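Local coordinates for protein Orf34 (PDB 5KLP) that acetylates serine and threonine residues of host proteins, tubulin among them, needs inositol hexakisphosphate as cofactor, and so impairs plant immunity and the microtubule network, at residues A[153-156]-A[157-161]; A[169-172]-A[173-176]; A[326-329]-A[330-334]. The protein carries 10 engineered substitutions. All blocks are in the same frame, centred on the assembly; numbering follows the deposited sequence.

Contact 1: residues A[153-156]-A[157-161]; sequences QQLQ and RHNLT. With CIT (citric acid), chain E.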
ATOM      1  N   GLN A 153       4.487   8.012 -16.352  1.00 25.47           N
ATOM      2  CA  GLN A 153       3.373   7.106 -16.619  1.00 25.98           C
ATOM      3  C   GLN A 153       2.422   6.985 -15.420  1.00 22.95           C
ATOM      4  O   GLN A 153       1.196   7.017 -15.592  1.00 19.10           O
ATOM      5  CB  GLN A 153       3.893   5.738 -17.036  1.00 26.21           C
ATOM      6  CG  GLN A 153       4.767   5.799 -18.297  1.00 35.73           C
ATOM      7  CD  GLN A 153       4.000   6.255 -19.531  1.00 41.60           C
ATOM      8  OE1 GLN A 153       3.181   5.517 -20.080  1.00 38.87           O
ATOM      9  NE2 GLN A 153       4.274   7.482 -19.978  1.00 42.04           N
ATOM     10  N   GLN A 154       2.958   6.834 -14.209  1.00 21.50           N
ATOM     11  CA  GLN A 154       2.076   6.728 -13.040  1.00 21.89           C
ATOM     12  C   GLN A 154       1.206   7.977 -12.904  1.00 20.58           C
ATOM     13  O   GLN A 154       0.038   7.888 -12.525  1.00 18.95           O
ATOM     14  CB  GLN A 154       2.854   6.510 -11.736  1.00 19.93           C
ATOM     15  CG  GLN A 154       3.048   5.050 -11.315  1.00 40.27           C
ATOM     16  CD  GLN A 154       1.757   4.243 -11.146  1.00 34.82           C
ATOM     17  OE1 GLN A 154       1.238   3.707 -12.117  1.00 32.09           O
ATOM     18  NE2 GLN A 154       1.258   4.124  -9.905  1.00 28.05           N
ATOM     19  N   LEU A 155       1.776   9.142 -13.213  1.00 19.68           N
ATOM     20  CA  LEU A 155       1.020  10.384 -13.127  1.00 18.75           C
ATOM     21  C   LEU A 155      -0.186  10.358 -14.057  1.00 19.72           C
ATOM     22  O   LEU A 155      -1.277  10.742 -13.663  1.00 20.17           O
ATOM     23  CB  LEU A 155       1.902  11.586 -13.463  1.00 21.82           C
ATOM     24  CG  LEU A 155       1.162  12.926 -13.555  1.00 23.54           C
ATOM     25  CD1 LEU A 155       0.525  13.270 -12.218  1.00 22.29           C
ATOM     26  CD2 LEU A 155       2.113  14.023 -13.990  1.00 31.74           C
ATOM     27  N   GLN A 156       0.024   9.904 -15.295  1.00 16.66           N
ATOM     28  CA  GLN A 156      -1.063   9.813 -16.270  1.00 25.83           C
ATOM     29  C   GLN A 156      -2.152   8.827 -15.799  1.00 23.28           C
ATOM     30  O   GLN A 156      -3.353   9.068 -15.973  1.00 20.28           O
ATOM     31  CB  GLN A 156      -0.492   9.386 -17.638  1.00 31.04           C
ATOM     32  CG  GLN A 156      -1.520   9.027 -18.699  1.00 43.85           C
ATOM     33  CD  GLN A 156      -0.962   8.079 -19.774  1.00 55.31           C
ATOM     34  OE1 GLN A 156      -0.198   7.152 -19.477  1.00 60.68           O
ATOM     35  NE2 GLN A 156      -1.345   8.315 -21.025  1.00 49.79           N
ATOM     36  N   ARG A 157      -1.722   7.739 -15.167  1.00 20.39           N
ATOM     37  CA  ARG A 157      -2.641   6.724 -14.657  1.00 18.27           C
ATOM     38  C   ARG A 157      -3.452   7.253 -13.460  1.00 17.89           C
ATOM     39  O   ARG A 157      -4.657   6.992 -13.352  1.00 21.97           O
ATOM     40  CB  ARG A 157      -1.870   5.456 -14.268  1.00 17.36           C
ATOM     41  CG  ARG A 157      -1.173   4.754 -15.445  1.00 23.11           C
ATOM     42  CD  ARG A 157      -0.077   3.818 -14.932  1.00 23.30           C
ATOM     43  NE  ARG A 157       0.832   3.405 -15.992  1.00 30.80           N
ATOM     44  CZ  ARG A 157       2.049   2.914 -15.784  1.00 30.97           C
ATOM     45  NH1 ARG A 157       2.521   2.775 -14.542  1.00 24.03           N
ATOM     46  NH2 ARG A 157       2.791   2.564 -16.823  1.00 28.56           N
ATOM     47  N   HIS A 158      -2.791   7.975 -12.554  1.00 14.67           N
ATOM     48  CA  HIS A 158      -3.492   8.613 -11.424  1.00 13.43           C
ATOM     49  C   HIS A 158      -4.492   9.671 -11.913  1.00 18.69           C
ATOM     50  O   HIS A 158      -5.606   9.772 -11.400  1.00 20.49           O
ATOM     51  CB  HIS A 158      -2.499   9.248 -10.444  1.00 12.56           C
ATOM     52  CG  HIS A 158      -1.851   8.262  -9.518  1.00 21.40           C
ATOM     53  ND1 HIS A 158      -2.576   7.400  -8.726  1.00 19.18           N
ATOM     54  CD2 HIS A 158      -0.547   8.011  -9.251  1.00 19.74           C
ATOM     55  CE1 HIS A 158      -1.748   6.660  -8.011  1.00 22.83           C
ATOM     56  NE2 HIS A 158      -0.513   7.015  -8.307  1.00 21.97           N
ATOM     57  N   ASN A 159      -4.094  10.455 -12.909  1.00 20.55           N
ATOM     58  CA  ASN A 159      -5.000  11.442 -13.499  1.00 22.33           C
ATOM     59  C   ASN A 159      -6.237  10.795 -14.118  1.00 21.58           C
ATOM     60  O   ASN A 159      -7.335  11.361 -14.060  1.00 21.28           O
ATOM     61  CB  ASN A 159      -4.264  12.298 -14.540  1.00 19.87           C
ATOM     62  CG  ASN A 159      -3.546  13.485 -13.898  1.00 29.65           C
ATOM     63  OD1 ASN A 159      -4.023  14.035 -12.904  1.00 24.45           O
ATOM     64  ND2 ASN A 159      -2.398  13.870 -14.451  1.00 19.91           N
ATOM     65  N   LEU A 160      -6.067   9.619 -14.722  1.00 20.34           N
ATOM     66  CA  LEU A 160      -7.219   8.904 -15.260  1.00 19.28           C
ATOM     67  C   LEU A 160      -8.212   8.575 -14.132  1.00 20.20           C
ATOM     68  O   LEU A 160      -9.408   8.806 -14.262  1.00 18.36           O
ATOM     69  CB  LEU A 160      -6.779   7.629 -16.000  1.00 20.08           C
ATOM     70  CG  LEU A 160      -7.887   6.779 -16.632  1.00 22.98           C
ATOM     71  CD1 LEU A 160      -8.664   7.592 -17.692  1.00 22.37           C
ATOM     72  CD2 LEU A 160      -7.322   5.503 -17.256  1.00 22.06           C
ATOM     73  N   THR A 161      -7.706   8.046 -13.024  1.00 18.45           N
ATOM     74  CA  THR A 161      -8.542   7.747 -11.864  1.00 23.70           C
ATOM     75  C   THR A 161      -9.269   8.997 -11.363  1.00 20.51           C
ATOM     76  O   THR A 161     -10.484   8.983 -11.144  1.00 19.38           O
ATOM     77  CB  THR A 161      -7.695   7.142 -10.726  1.00 22.10           C
ATOM     78  OG1 THR A 161      -7.036   5.977 -11.216  1.00 23.60           O
ATOM     79  CG2 THR A 161      -8.566   6.755  -9.515  1.00 18.12           C
TER
HETATM   80  C1  CIT E 402       8.360   0.968 -13.401  1.00 47.85           C
HETATM   81  O1  CIT E 402       9.380   0.350 -13.023  1.00 49.96           O
HETATM   82  O2  CIT E 402       7.379   0.292 -13.775  1.00 45.71           O
HETATM   83  C2  CIT E 402       8.362   2.484 -13.361  1.00 46.19           C
HETATM   84  C3  CIT E 402       7.220   3.230 -14.067  1.00 47.94           C
HETATM   85  O7  CIT E 402       6.151   3.396 -13.096  1.00 47.14           O
HETATM   86  C4  CIT E 402       7.719   4.604 -14.510  1.00 41.14           C
HETATM   87  C5  CIT E 402       6.548   5.535 -14.721  1.00 36.03           C
HETATM   88  O3  CIT E 402       6.678   6.546 -15.460  1.00 28.79           O
HETATM   89  O4  CIT E 402       5.442   5.297 -14.168  1.00 33.19           O
HETATM   90  C6  CIT E 402       6.647   2.502 -15.281  1.00 50.11           C
HETATM   91  O5  CIT E 402       7.364   2.273 -16.280  1.00 48.43           O
HETATM   92  O6  CIT E 402       5.456   2.109 -15.283  1.00 46.85           O
HETATM   93  O   HOH W   1       2.167   2.896 -19.590  1.00 35.19           O
HETATM   94  O   HOH W   2       0.277   3.938 -18.430  1.00 37.38           O

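Contact 2: residues A[169-172]-A[173-176]; sequences GVPL and SQVA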
ATOM      1  N   GLY A 169     -19.030  12.335 -10.303  1.00 30.22           N
ATOM      2  CA  GLY A 169     -19.616  13.220  -9.310  1.00 30.33           C
ATOM      3  C   GLY A 169     -18.878  13.326  -7.983  1.00 34.56           C
ATOM      4  O   GLY A 169     -19.389  13.901  -7.031  1.00 33.79           O
ATOM      5  N   VAL A 170     -17.671  12.783  -7.905  1.00 31.79           N
ATOM      6  CA  VAL A 170     -16.862  12.957  -6.699  1.00 31.78           C
ATOM      7  C   VAL A 170     -16.022  14.217  -6.805  1.00 29.30           C
ATOM      8  O   VAL A 170     -15.189  14.320  -7.703  1.00 29.27           O
ATOM      9  CB  VAL A 170     -15.921  11.758  -6.457  1.00 35.69           C
ATOM     10  CG1 VAL A 170     -15.074  11.986  -5.208  1.00 31.06           C
ATOM     11  CG2 VAL A 170     -16.716  10.457  -6.365  1.00 32.83           C
ATOM     12  N   PRO A 171     -16.244  15.193  -5.901  1.00 27.34           N
ATOM     13  CA  PRO A 171     -15.379  16.381  -5.922  1.00 31.96           C
ATOM     14  C   PRO A 171     -13.945  16.000  -5.565  1.00 27.46           C
ATOM     15  O   PRO A 171     -13.714  15.347  -4.544  1.00 24.74           O
ATOM     16  CB  PRO A 171     -15.994  17.301  -4.858  1.00 34.29           C
ATOM     17  CG  PRO A 171     -16.776  16.396  -3.965  1.00 37.28           C
ATOM     18  CD  PRO A 171     -17.240  15.241  -4.815  1.00 32.76           C
ATOM     19  N   LEU A 172     -12.995  16.383  -6.408  1.00 26.04           N
ATOM     20  CA  LEU A 172     -11.607  15.979  -6.199  1.00 25.77           C
ATOM     21  C   LEU A 172     -11.026  16.648  -4.959  1.00 24.06           C
ATOM     22  O   LEU A 172      -9.966  16.254  -4.478  1.00 22.33           O
ATOM     23  CB  LEU A 172     -10.742  16.306  -7.424  1.00 27.88           C
ATOM     24  CG  LEU A 172     -11.059  15.533  -8.709  1.00 30.07           C
ATOM     25  CD1 LEU A 172      -9.907  15.667  -9.712  1.00 25.63           C
ATOM     26  CD2 LEU A 172     -11.380  14.067  -8.423  1.00 29.14           C
ATOM     27  N   SER A 173     -11.706  17.672  -4.446  1.00 21.51           N
ATOM     28  CA  SER A 173     -11.240  18.312  -3.220  1.00 26.16           C
ATOM     29  C   SER A 173     -11.442  17.383  -2.026  1.00 24.08           C
ATOM     30  O   SER A 173     -10.981  17.668  -0.924  1.00 25.88           O
ATOM     31  CB  SER A 173     -11.963  19.640  -2.990  1.00 30.26           C
ATOM     32  OG  SER A 173     -13.348  19.424  -2.815  1.00 28.25           O
ATOM     33  N   GLN A 174     -12.144  16.272  -2.246  1.00 21.41           N
ATOM     34  CA  GLN A 174     -12.339  15.286  -1.195  1.00 25.83           C
ATOM     35  C   GLN A 174     -11.469  14.057  -1.443  1.00 25.37           C
ATOM     36  O   GLN A 174     -11.657  13.009  -0.820  1.00 19.67           O
ATOM     37  CB  GLN A 174     -13.825  14.914  -1.085  1.00 25.80           C
ATOM     38  CG  GLN A 174     -14.701  16.153  -0.833  1.00 27.30           C
ATOM     39  CD  GLN A 174     -16.133  15.834  -0.421  1.00 29.35           C
ATOM     40  OE1 GLN A 174     -16.520  14.670  -0.287  1.00 34.59           O
ATOM     41  NE2 GLN A 174     -16.921  16.873  -0.212  1.00 29.06           N
ATOM     42  N   VAL A 175     -10.506  14.197  -2.351  1.00 21.06           N
ATOM     43  CA  VAL A 175      -9.608  13.091  -2.686  1.00 21.59           C
ATOM     44  C   VAL A 175      -8.155  13.458  -2.410  1.00 20.43           C
ATOM     45  O   VAL A 175      -7.719  14.565  -2.745  1.00 19.32           O
ATOM     46  CB  VAL A 175      -9.762  12.681  -4.172  1.00 18.94           C
ATOM     47  CG1 VAL A 175      -8.868  11.492  -4.512  1.00 20.40           C
ATOM     48  CG2 VAL A 175     -11.219  12.342  -4.464  1.00 17.58           C
ATOM     49  N   ALA A 176      -7.416  12.522  -1.808  1.00 16.48           N
ATOM     50  CA  ALA A 176      -5.993  12.696  -1.554  1.00 18.69           C
ATOM     51  C   ALA A 176      -5.178  11.518  -2.071  1.00 24.23           C
ATOM     52  O   ALA A 176      -5.572  10.354  -1.936  1.00 19.06           O
ATOM     53  CB  ALA A 176      -5.732  12.879  -0.049  1.00 15.67           C
TER

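Contact 3: residues A[326-329]-A[330-334]; sequences DGFR and LQEIK. With IHP (inositol hexakisphosphate), chain D.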
ATOM      1  N   ASP A 326       8.922  -9.126   1.276  1.00 17.93           N
ATOM      2  CA  ASP A 326       8.907 -10.521   0.826  1.00 21.43           C
ATOM      3  C   ASP A 326       8.542 -11.428   1.998  1.00 25.73           C
ATOM      4  O   ASP A 326       7.903 -12.470   1.825  1.00 21.23           O
ATOM      5  CB  ASP A 326      10.267 -10.871   0.219  1.00 24.16           C
ATOM      6  CG  ASP A 326      10.628  -9.940  -0.949  1.00 37.63           C
ATOM      7  OD1 ASP A 326       9.802  -9.768  -1.889  1.00 33.40           O
ATOM      8  OD2 ASP A 326      11.703  -9.316  -0.890  1.00 45.93           O
ATOM      9  N   GLY A 327       8.911 -10.995   3.201  1.00 19.28           N
ATOM     10  CA  GLY A 327       8.492 -11.666   4.418  1.00 19.89           C
ATOM     11  C   GLY A 327       6.991 -11.528   4.640  1.00 20.78           C
ATOM     12  O   GLY A 327       6.326 -12.476   5.058  1.00 21.54           O
ATOM     13  N   PHE A 328       6.457 -10.340   4.366  1.00 18.34           N
ATOM     14  CA  PHE A 328       5.021 -10.124   4.477  1.00 23.00           C
ATOM     15  C   PHE A 328       4.256 -11.071   3.530  1.00 17.68           C
ATOM     16  O   PHE A 328       3.219 -11.615   3.895  1.00 20.89           O
ATOM     17  CB  PHE A 328       4.666  -8.654   4.192  1.00 17.13           C
ATOM     18  CG  PHE A 328       3.182  -8.386   4.175  1.00 16.81           C
ATOM     19  CD1 PHE A 328       2.441  -8.428   5.349  1.00 17.33           C
ATOM     20  CD2 PHE A 328       2.523  -8.148   2.981  1.00 16.24           C
ATOM     21  CE1 PHE A 328       1.066  -8.209   5.334  1.00 19.00           C
ATOM     22  CE2 PHE A 328       1.156  -7.938   2.955  1.00 18.60           C
ATOM     23  CZ  PHE A 328       0.424  -7.967   4.136  1.00 18.35           C
ATOM     24  N   ARG A 329       4.781 -11.278   2.324  1.00 19.06           N
ATOM     25  CA  ARG A 329       4.123 -12.174   1.373  1.00 24.99           C
ATOM     26  C   ARG A 329       4.058 -13.602   1.921  1.00 21.66           C
ATOM     27  O   ARG A 329       3.031 -14.253   1.796  1.00 19.26           O
ATOM     28  CB  ARG A 329       4.820 -12.159   0.011  1.00 17.47           C
ATOM     29  CG  ARG A 329       4.150 -13.060  -1.047  1.00 17.63           C
ATOM     30  CD  ARG A 329       4.678 -12.712  -2.450  1.00 33.27           C
ATOM     31  NE  ARG A 329       6.050 -12.265  -2.318  1.00 43.77           N
ATOM     32  CZ  ARG A 329       6.556 -11.146  -2.817  1.00 24.90           C
ATOM     33  NH1 ARG A 329       5.834 -10.314  -3.559  1.00 25.69           N
ATOM     34  NH2 ARG A 329       7.817 -10.879  -2.575  1.00 24.69           N
ATOM     35  N   LEU A 330       5.152 -14.074   2.515  1.00 19.09           N
ATOM     36  CA  LEU A 330       5.193 -15.392   3.140  1.00 23.14           C
ATOM     37  C   LEU A 330       4.139 -15.494   4.249  1.00 23.89           C
ATOM     38  O   LEU A 330       3.465 -16.512   4.401  1.00 22.52           O
ATOM     39  CB  LEU A 330       6.591 -15.663   3.706  1.00 21.14           C
ATOM     40  CG  LEU A 330       7.734 -15.597   2.678  1.00 23.33           C
ATOM     41  CD1 LEU A 330       9.070 -15.916   3.331  1.00 24.85           C
ATOM     42  CD2 LEU A 330       7.487 -16.543   1.505  1.00 26.20           C
ATOM     43  N   GLN A 331       4.016 -14.428   5.031  1.00 20.01           N
ATOM     44  CA  GLN A 331       3.027 -14.358   6.099  1.00 27.18           C
ATOM     45  C   GLN A 331       1.603 -14.489   5.563  1.00 25.24           C
ATOM     46  O   GLN A 331       0.774 -15.208   6.139  1.00 21.90           O
ATOM     47  CB  GLN A 331       3.177 -13.042   6.862  1.00 20.67           C
ATOM     48  CG  GLN A 331       2.005 -12.705   7.744  1.00 26.85           C
ATOM     49  CD  GLN A 331       2.127 -11.310   8.336  1.00 30.17           C
ATOM     50  OE1 GLN A 331       2.909 -11.080   9.261  1.00 23.61           O
ATOM     51  NE2 GLN A 331       1.383 -10.360   7.768  1.00 19.47           N
ATOM     52  N   GLU A 332       1.322 -13.802   4.457  1.00 20.25           N
ATOM     53  CA  GLU A 332      -0.020 -13.822   3.881  1.00 20.12           C
ATOM     54  C   GLU A 332      -0.383 -15.193   3.300  1.00 19.96           C
ATOM     55  O   GLU A 332      -1.498 -15.667   3.470  1.00 21.38           O
ATOM     56  CB  GLU A 332      -0.143 -12.747   2.815  1.00 18.58           C
ATOM     57  CG  GLU A 332      -0.019 -11.359   3.407  1.00 22.03           C
ATOM     58  CD  GLU A 332      -0.942 -11.186   4.596  1.00 30.17           C
ATOM     59  OE1 GLU A 332      -2.158 -10.985   4.360  1.00 24.95           O
ATOM     60  OE2 GLU A 332      -0.462 -11.265   5.755  1.00 26.76           O
ATOM     61  N   ILE A 333       0.566 -15.814   2.614  1.00 19.03           N
ATOM     62  CA  ILE A 333       0.333 -17.139   2.030  1.00 21.54           C
ATOM     63  C   ILE A 333       0.091 -18.149   3.142  1.00 23.90           C
ATOM     64  O   ILE A 333      -0.854 -18.955   3.081  1.00 22.86           O
ATOM     65  CB  ILE A 333       1.515 -17.555   1.150  1.00 23.04           C
ATOM     66  CG1 ILE A 333       1.650 -16.567  -0.013  1.00 23.45           C
ATOM     67  CG2 ILE A 333       1.348 -18.987   0.643  1.00 26.89           C
ATOM     68  CD1 ILE A 333       2.848 -16.806  -0.882  1.00 22.56           C
ATOM     69  N   LYS A 334       0.909 -18.058   4.187  1.00 22.47           N
ATOM     70  CA  LYS A 334       0.715 -18.876   5.380  1.00 26.32           C
ATOM     71  C   LYS A 334      -0.696 -18.690   5.962  1.00 22.44           C
ATOM     72  O   LYS A 334      -1.376 -19.658   6.285  1.00 26.07           O
ATOM     73  CB  LYS A 334       1.768 -18.531   6.436  1.00 25.74           C
ATOM     74  CG  LYS A 334       1.719 -19.392   7.695  1.00 33.63           C
ATOM     75  CD  LYS A 334       2.540 -18.752   8.812  1.00 44.41           C
ATOM     76  CE  LYS A 334       2.360 -19.478  10.138  1.00 57.39           C
ATOM     77  NZ  LYS A 334       3.372 -19.055  11.153  1.00 64.57           N
TER
HETATM   78  C1  IHP D 401       1.145  -9.689  12.575  1.00 32.19           C
HETATM   79  C2  IHP D 401       1.692  -8.767  11.394  1.00 29.30           C
HETATM   80  C3  IHP D 401       3.230  -8.568  11.109  1.00 41.92           C
HETATM   81  C4  IHP D 401       4.185  -9.281  12.176  1.00 35.79           C
HETATM   82  C5  IHP D 401       3.605  -9.635  13.533  1.00 35.34           C
HETATM   83  C6  IHP D 401       2.361 -10.458  13.229  1.00 41.40           C
HETATM   84  O11 IHP D 401       0.403  -9.032  13.429  1.00 41.17           O
HETATM   85  P1  IHP D 401      -1.204  -9.265  13.912  1.00 32.60           P
HETATM   86  O21 IHP D 401      -1.892  -7.913  14.090  1.00 42.79           O
HETATM   87  O31 IHP D 401      -1.240 -10.003  15.254  1.00 48.03           O
HETATM   88  O41 IHP D 401      -2.048 -10.072  12.941  1.00 36.45           O
HETATM   89  O12 IHP D 401       1.029  -7.565  11.298  1.00 22.03           O
HETATM   90  P2  IHP D 401       0.135  -7.292   9.898  1.00 23.28           P
HETATM   91  O22 IHP D 401      -0.954  -8.377   9.757  1.00 22.89           O
HETATM   92  O32 IHP D 401      -0.535  -5.915   9.830  1.00 22.79           O
HETATM   93  O42 IHP D 401       1.065  -7.484   8.676  1.00 18.87           O
HETATM   94  O13 IHP D 401       3.421  -7.309  11.088  1.00 45.75           O
HETATM   95  P3  IHP D 401       3.950  -6.179   9.955  1.00 22.02           P
HETATM   96  O23 IHP D 401       3.161  -6.026   8.654  1.00 21.35           O
HETATM   97  O33 IHP D 401       3.654  -4.988  10.864  1.00 18.70           O
HETATM   98  O43 IHP D 401       5.437  -6.273   9.628  1.00 19.28           O
HETATM   99  O14 IHP D 401       5.335  -8.613  12.340  1.00 25.15           O
HETATM  100  P4  IHP D 401       6.710  -9.021  11.585  1.00 26.68           P
HETATM  101  O24 IHP D 401       6.723  -8.535  10.134  1.00 24.27           O
HETATM  102  O34 IHP D 401       7.955  -8.481  12.319  1.00 27.00           O
HETATM  103  O44 IHP D 401       6.870 -10.553  11.543  1.00 29.35           O
HETATM  104  O15 IHP D 401       3.466  -8.626  14.408  1.00 36.84           O
HETATM  105  P5  IHP D 401       4.383  -8.489  15.839  1.00 40.09           P
HETATM  106  O25 IHP D 401       5.567  -9.462  15.820  1.00 37.03           O
HETATM  107  O35 IHP D 401       4.959  -7.055  15.990  1.00 28.82           O
HETATM  108  O45 IHP D 401       3.558  -8.797  17.093  1.00 43.87           O
HETATM  109  O16 IHP D 401       1.965 -11.125  14.312  1.00 55.05           O
HETATM  110  P6  IHP D 401       1.301 -12.619  14.301  1.00 40.23           P
HETATM  111  O26 IHP D 401       1.953 -13.481  13.221  1.00 44.34           O
HETATM  112  O36 IHP D 401       1.471 -13.318  15.662  1.00 54.26           O
HETATM  113  O46 IHP D 401      -0.204 -12.543  14.021  1.00 42.01           O

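Contact 1: residues A[153-156]-A[157-161]
Arg157 reaches back one turn toward the start of helix 153-167, where its NH1 donates to Gln154 OE1 at 2.9 Å in a nearly straight bond of 167°. The amide oxygen lies in the guanidinium plane, although the two flat groups are turned 56° against each other. With CG anti to its own carbonyl carbon (chi1 -64°) and an extended chain from there to NE, the arginine passes alongside the backbone, and Gln153 CB sits over one face of the guanidinium, 3.4 Å from NH2. At the edge, NH1 and NH2 both donate to one carboxylate oxygen of a citrate, O6, probably from the crystallisation liquor. Two waters take N-H groups: one links Arg157 NH2 with Gln153 OE1 (Gln153 NE2 bonds to Arg151 O), the other accepts from NE at 2.6 Å. The citrate also receives backbone N-H groups of the first helical turn, Gln153 N to O3 at 2.8 Å and Gln154 N to O4 at 2.9 Å, and is held by Arg151 N and the catalytic His123. His158 stands one turn after Gln154; both Gln154 NE2 and His158 NE2 bond to Glu143 OE2 of the active site. Gln154 joins two shells, its oxygen steadying Arg157 and its nitrogen helping to hold Glu143. An arginine beside N-H groups at a helix start makes an anion-binding corner, probably electropositive, next to the catalytic residues.

Contact 2: residues A[169-172]-A[173-176]
Pro171 O accepts from Gln174 N at 2.9 Å and so closes the first of two overlapping turns. The second follows one residue on: Leu172 O receives Val175 N at 3.0 Å. Both donors stand above the carbonyl planes, 47° out for the first and 70° for the second, so neither uses an in-plane lone pair; Leu172 and Ser173 form the short 3-10 turn. On the outer side the pyrrolidine ring of Pro171 lies against the flank of the Gln174 side chain, the two crossing obliquely with Pro171 CG 3.6 Å from Gln174 CD. On the inner side Val170 CG1 meets Val175 CG2 at 3.9 Å, the two valines crossing at about a right angle. Val170 CG1 is anti to the backbone N (chi1 179°), which turns this methyl to Val175, while Leu172 CD2 comes up to the same CG2 at 4.3 Å. Leu162 of helix 153-167 packs on both Leu172 and Val175. Before the turn, Gly169 ends that helix in a Schellman motif with positive phi. The segment is the helix-to-strand connection of a beta-alpha-beta unit, and Val175 opens strand 175-179, bonded through its backbone to His248. Its chemistry is that of a backbone-built reversal: main-chain bonds fix the curl, and branched apolar side chains seal it against the helix.

Contact 3: residues A[326-329]-A[330-334]
Phe328 sends CG anti to its backbone N (chi1 175°), while Glu332, one turn on, bends at chi2 (-50°) and folds its chain back over the ring. Glu332 CG thereby lies over one face, 3.7 Å from the Phe328 ring centroid, in a CH-pi contact offset toward the rim. The carboxylate stacks almost parallel to the ring, 7° between planes, and Glu332 OE2 comes to 3.4 Å from Phe328 CE1. Gln331, extended beyond CG, carries its amide to Phe328, its plane steeply inclined to the ring. Gln331 NE2 gives one N-H to Glu332 OE2 at 2.9 Å and the other to phosphate oxygen O42 of inositol hexakisphosphate at 3.0 Å. Together these two acceptors probably set the amide's rotation. Gln331 and Glu332 stand three and four residues after Phe328 on helix 324-340, whose Phe328 and Gln331 line the cofactor pocket. The same phosphate oxygen meets the edge of the ring. Glu332 OE2 also forms a salt bridge with Arg335, another cofactor-binding residue. Away from the pocket, the Arg329 and Ile333 side chains lie side by side, Arg329 CG 4.0 Å from Ile333 CD1, and Arg329 bridges to Asp65 and Asp188; Ile333 packs on Tyr44 and Ala48 of helix 40-53.

Overall arrangement
Contacts 1 and 2 follow one another through a single beta-alpha-beta unit: residues 153-161 open its helix, and residues 169-176 lead from the helix's end into strand 175-179. Their centres lie about 15 Å apart on the same side of the chain's centre, and both are partly buried. Contact 3, on helix 324-340, is buried throughout its touching residues and sits on the opposite side, about 29 Å from contact 1 and 34 Å from contact 2 between centres. Contacts 1 and 3 each grip an anion, a citrate beside the catalytic residues in one and the allosteric cofactor in the other; contact 2 instead joins backbone turns with apolar packing.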